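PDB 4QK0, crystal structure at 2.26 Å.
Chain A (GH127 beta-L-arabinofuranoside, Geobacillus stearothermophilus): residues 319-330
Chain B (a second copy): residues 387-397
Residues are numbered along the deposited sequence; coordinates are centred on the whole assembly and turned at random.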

# COMPACT_ATOMS: atom_id res chain seq x y z
N PHE A 319 -9.71 -5.67 -9.22
CA PHE A 319 -10.66 -4.81 -8.59
C PHE A 319 -10.62 -5.03 -7.09
O PHE A 319 -10.37 -6.13 -6.58
CB PHE A 319 -12.05 -5.13 -9.08
CG PHE A 319 -12.30 -4.73 -10.53
CD1 PHE A 319 -12.45 -3.42 -10.87
CD2 PHE A 319 -12.34 -5.69 -11.53
CE1 PHE A 319 -12.68 -3.04 -12.19
CE2 PHE A 319 -12.56 -5.32 -12.86
CZ PHE A 319 -12.72 -4.00 -13.21
N THR A 320 -10.89 -3.95 -6.37
CA THR A 320 -11.20 -4.05 -4.95
C THR A 320 -12.69 -3.80 -4.76
O THR A 320 -13.46 -4.75 -4.65
CB THR A 320 -10.34 -3.09 -4.11
OG1 THR A 320 -10.44 -1.74 -4.60
CG2 THR A 320 -8.91 -3.55 -4.21
N PHE A 321 -13.09 -2.55 -4.56
CA PHE A 321 -14.49 -2.26 -4.26
C PHE A 321 -14.78 -0.83 -4.60
O PHE A 321 -13.87 -0.00 -4.85
CB PHE A 321 -14.83 -2.63 -2.78
CG PHE A 321 -14.00 -1.88 -1.77
CD1 PHE A 321 -14.41 -0.61 -1.32
CD2 PHE A 321 -12.78 -2.37 -1.35
CE1 PHE A 321 -13.62 0.14 -0.45
CE2 PHE A 321 -11.99 -1.63 -0.45
CZ PHE A 321 -12.43 -0.38 -0.01
N ASP A 322 -16.05 -0.48 -4.52
CA ASP A 322 -16.48 0.86 -4.90
C ASP A 322 -15.68 2.00 -4.28
O ASP A 322 -15.50 2.08 -3.08
CB ASP A 322 -17.94 1.05 -4.54
CG ASP A 322 -18.87 0.10 -5.34
OD1 ASP A 322 -18.39 -0.73 -6.16
OD2 ASP A 322 -20.09 0.18 -5.10
N PHE A 323 -15.25 2.90 -5.15
CA PHE A 323 -14.64 4.14 -4.80
C PHE A 323 -13.20 4.02 -4.21
O PHE A 323 -12.66 5.04 -3.80
CB PHE A 323 -15.52 4.94 -3.85
CG PHE A 323 -16.91 5.21 -4.35
CD1 PHE A 323 -17.13 6.01 -5.47
CD2 PHE A 323 -18.01 4.74 -3.64
CE1 PHE A 323 -18.41 6.33 -5.86
CE2 PHE A 323 -19.32 5.06 -4.04
CZ PHE A 323 -19.51 5.84 -5.17
N ASP A 324 -12.62 2.82 -4.18
CA ASP A 324 -11.24 2.57 -3.73
C ASP A 324 -10.28 2.70 -4.89
O ASP A 324 -10.01 1.76 -5.62
CB ASP A 324 -11.11 1.19 -3.06
CG ASP A 324 -9.67 0.88 -2.59
OD1 ASP A 324 -9.01 1.78 -2.09
OD2 ASP A 324 -9.21 -0.26 -2.72
N LEU A 325 -9.81 3.91 -5.09
CA LEU A 325 -9.03 4.24 -6.28
C LEU A 325 -7.76 5.03 -5.94
O LEU A 325 -7.61 6.20 -6.32
CB LEU A 325 -9.91 5.09 -7.20
CG LEU A 325 -11.07 4.28 -7.79
CD1 LEU A 325 -12.07 5.23 -8.39
CD2 LEU A 325 -10.60 3.28 -8.84
N PRO A 326 -6.86 4.39 -5.21
CA PRO A 326 -5.62 5.03 -4.75
C PRO A 326 -4.72 5.26 -5.94
O PRO A 326 -4.64 4.42 -6.83
CB PRO A 326 -5.03 4.03 -3.79
CG PRO A 326 -5.53 2.69 -4.31
CD PRO A 326 -6.96 3.01 -4.74
N ASN A 327 -4.04 6.39 -5.95
CA ASN A 327 -3.25 6.80 -7.10
C ASN A 327 -1.82 6.23 -7.14
O ASN A 327 -1.25 6.03 -8.23
CB ASN A 327 -3.24 8.32 -7.16
CG ASN A 327 -4.63 8.89 -7.44
OD1 ASN A 327 -5.27 8.47 -8.39
ND2 ASN A 327 -5.12 9.82 -6.61
N ASP A 328 -1.27 5.99 -5.97
CA ASP A 328 0.15 5.66 -5.81
C ASP A 328 0.31 4.18 -5.81
O ASP A 328 1.35 3.67 -6.25
CB ASP A 328 0.76 6.31 -4.54
CG ASP A 328 -0.04 6.00 -3.26
OD1 ASP A 328 -1.19 5.52 -3.32
OD2 ASP A 328 0.49 6.28 -2.16
N THR A 329 -0.71 3.45 -5.38
CA THR A 329 -0.69 2.01 -5.38
C THR A 329 -1.60 1.35 -6.47
O THR A 329 -1.74 0.12 -6.51
CB THR A 329 -1.16 1.49 -4.03
OG1 THR A 329 -2.41 2.09 -3.70
CG2 THR A 329 -0.14 1.82 -2.98
N ALA A 330 -2.13 2.15 -7.38
CA ALA A 330 -2.94 1.68 -8.52
C ALA A 330 -2.26 0.57 -9.24
O ALA A 330 -1.02 0.53 -9.30
CB ALA A 330 -3.14 2.81 -9.47
N VAL B 387 -7.99 5.04 9.33
CA VAL B 387 -8.70 3.80 9.11
C VAL B 387 -9.97 4.07 8.32
O VAL B 387 -10.77 4.95 8.67
CB VAL B 387 -9.04 3.13 10.42
CG1 VAL B 387 -9.87 1.89 10.22
CG2 VAL B 387 -7.76 2.69 11.10
N TRP B 388 -10.12 3.32 7.22
CA TRP B 388 -11.42 3.13 6.48
C TRP B 388 -11.70 1.64 6.52
O TRP B 388 -11.01 0.89 5.86
CB TRP B 388 -11.27 3.62 5.06
CG TRP B 388 -12.44 3.49 4.17
CD1 TRP B 388 -13.75 3.32 4.54
CD2 TRP B 388 -12.45 3.63 2.75
NE1 TRP B 388 -14.55 3.30 3.43
CE2 TRP B 388 -13.79 3.48 2.32
CE3 TRP B 388 -11.45 3.84 1.78
CZ2 TRP B 388 -14.16 3.53 0.96
CZ3 TRP B 388 -11.81 3.87 0.46
CH2 TRP B 388 -13.17 3.70 0.06
N PRO B 389 -12.61 1.17 7.37
CA PRO B 389 -12.65 -0.28 7.65
C PRO B 389 -12.83 -1.18 6.47
O PRO B 389 -12.19 -2.24 6.43
CB PRO B 389 -13.84 -0.42 8.59
CG PRO B 389 -13.82 0.83 9.33
CD PRO B 389 -13.47 1.89 8.32
N LYS B 390 -13.66 -0.78 5.53
CA LYS B 390 -13.86 -1.54 4.30
C LYS B 390 -12.51 -1.78 3.59
O LYS B 390 -12.26 -2.85 3.10
CB LYS B 390 -14.80 -0.75 3.37
CG LYS B 390 -15.84 -1.56 2.61
CD LYS B 390 -16.85 -0.61 1.94
CE LYS B 390 -17.94 -1.39 1.12
NZ LYS B 390 -18.22 -0.85 -0.27
N ALA B 391 -11.69 -0.74 3.51
CA ALA B 391 -10.38 -0.83 2.88
C ALA B 391 -9.36 -1.77 3.53
O ALA B 391 -8.40 -2.11 2.89
CB ALA B 391 -9.79 0.54 2.75
N CYS B 392 -9.56 -2.13 4.79
CA CYS B 392 -8.73 -3.10 5.47
C CYS B 392 -8.79 -4.50 4.87
O CYS B 392 -8.00 -5.35 5.23
CB CYS B 392 -9.07 -3.16 6.96
SG CYS B 392 -8.80 -1.52 7.74
N GLU B 393 -9.64 -4.70 3.88
CA GLU B 393 -9.62 -5.93 3.11
C GLU B 393 -8.59 -5.90 2.00
O GLU B 393 -8.31 -6.93 1.40
CB GLU B 393 -10.99 -6.20 2.50
CG GLU B 393 -12.07 -6.22 3.59
CD GLU B 393 -12.13 -7.57 4.35
OE1 GLU B 393 -12.37 -8.61 3.72
OE2 GLU B 393 -11.88 -7.62 5.58
N ARG B 394 -8.12 -4.73 1.62
CA ARG B 394 -7.02 -4.68 0.66
C ARG B 394 -5.82 -5.46 1.21
O ARG B 394 -5.48 -5.39 2.37
CB ARG B 394 -6.55 -3.27 0.37
CG ARG B 394 -7.53 -2.36 -0.38
CD ARG B 394 -6.98 -0.96 -0.49
NE ARG B 394 -5.71 -1.06 -1.19
CZ ARG B 394 -5.53 -0.98 -2.48
NH1 ARG B 394 -6.54 -0.73 -3.29
NH2 ARG B 394 -4.32 -1.15 -3.02
N HIS B 395 -5.15 -6.19 0.32
CA HIS B 395 -3.92 -6.90 0.70
C HIS B 395 -2.87 -5.94 1.32
O HIS B 395 -2.24 -6.28 2.30
CB HIS B 395 -3.35 -7.50 -0.55
CG HIS B 395 -2.22 -8.45 -0.32
ND1 HIS B 395 -2.41 -9.71 0.18
CD2 HIS B 395 -0.92 -8.35 -0.64
CE1 HIS B 395 -1.25 -10.35 0.21
NE2 HIS B 395 -0.33 -9.54 -0.28
N ASP B 396 -2.73 -4.76 0.76
CA ASP B 396 -1.76 -3.83 1.31
C ASP B 396 -2.23 -3.18 2.63
O ASP B 396 -1.51 -2.34 3.15
CB ASP B 396 -1.27 -2.81 0.28
CG ASP B 396 -2.37 -1.83 -0.21
OD1 ASP B 396 -3.47 -1.82 0.40
OD2 ASP B 396 -2.13 -1.03 -1.16
N LYS B 397 -3.40 -3.56 3.15
CA LYS B 397 -3.86 -3.06 4.44
C LYS B 397 -4.34 -4.13 5.38
O LYS B 397 -4.89 -3.82 6.41
CB LYS B 397 -4.98 -2.05 4.26
CG LYS B 397 -4.49 -0.83 3.57
CD LYS B 397 -5.53 0.25 3.46
CE LYS B 397 -5.05 1.30 2.44
NZ LYS B 397 -6.02 2.40 2.37
O HOH W 1 -17.08 1.81 -1.03
O HOH W 2 -3.40 1.38 -1.19

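Contacts between two copies of a protein often pair an apolar patch with a single well-prepared charge, and the meeting of these stretches of a GH127 beta-L-arabinofuranoside illustrates the principle on a small scale, burying 476 Å² summed over both sides.

Along chain B, the apolar part comes first. W388(B), with chi1 in the t well (179°), offers one face of its indole to F321(A), whose ring arrives edge-on: the six-membered ring of W388(B) and the ring of F321(A) have centroids 5.3 Å apart and planes inclined at 72°, and CE1 of F321(A) comes within 3.6 Å of CH2 of W388(B). A broad, flat indole suits this place because it can receive an aromatic edge on its face while its own rim reaches the turn that follows. There, CH2 of W388(B) lies 4.1 Å from the carbonyl O of F323(A). That turn is type II, from F321(A) to D324(A), closed by a backbone hydrogen bond from N of D324(A) to O of F321(A) at 3.2 Å.

The short 3-10 segment beginning at K390(B) continues the packing. The aliphatic part of K390(B) covers one face of the F321(A) ring, a common use of a long lysine chain, while its exposed amino group remains in contact with solvent: water 1 accepts from NZ of K390(B) at 3.0 Å and donates to O of D322(A) at 2.6 Å. A391(B), small and buried, lets the phenyl ring come close, with CZ of F321(A) 3.6 Å from CA of A391(B) and 3.9 Å from its CB. Thus F321(A), with 103 Å² covered, meets three residues of the second copy, W388(B), K390(B) and A391(B).

R394(B) supplies the charge. Its NH1 donates to OD2 of D324(A) at 2.8 Å with an angle of 164°, a salt-bridged hydrogen bond lying near the guanidinium plane. Both partners are buried, and both are held from within their own chains. OG1 of T320(A) donates to the same OD2 of D324(A) at 2.7 Å; on the other side, NE and NH2 of R394(B) donate to OD1 and OD2 of D396(B), each at 2.9 Å. P326(A) lies over one face of the guanidinium, its CG 3.7 Å from NH1 of R394(B).

D396(B) therefore has two roles. Besides steadying the arginine, its OD2 accepts from water 2 at 2.7 Å, and that water is hydrogen-bonded to OG1 of T329(A) at 2.8 Å, completing a second solvent bridge between the copies.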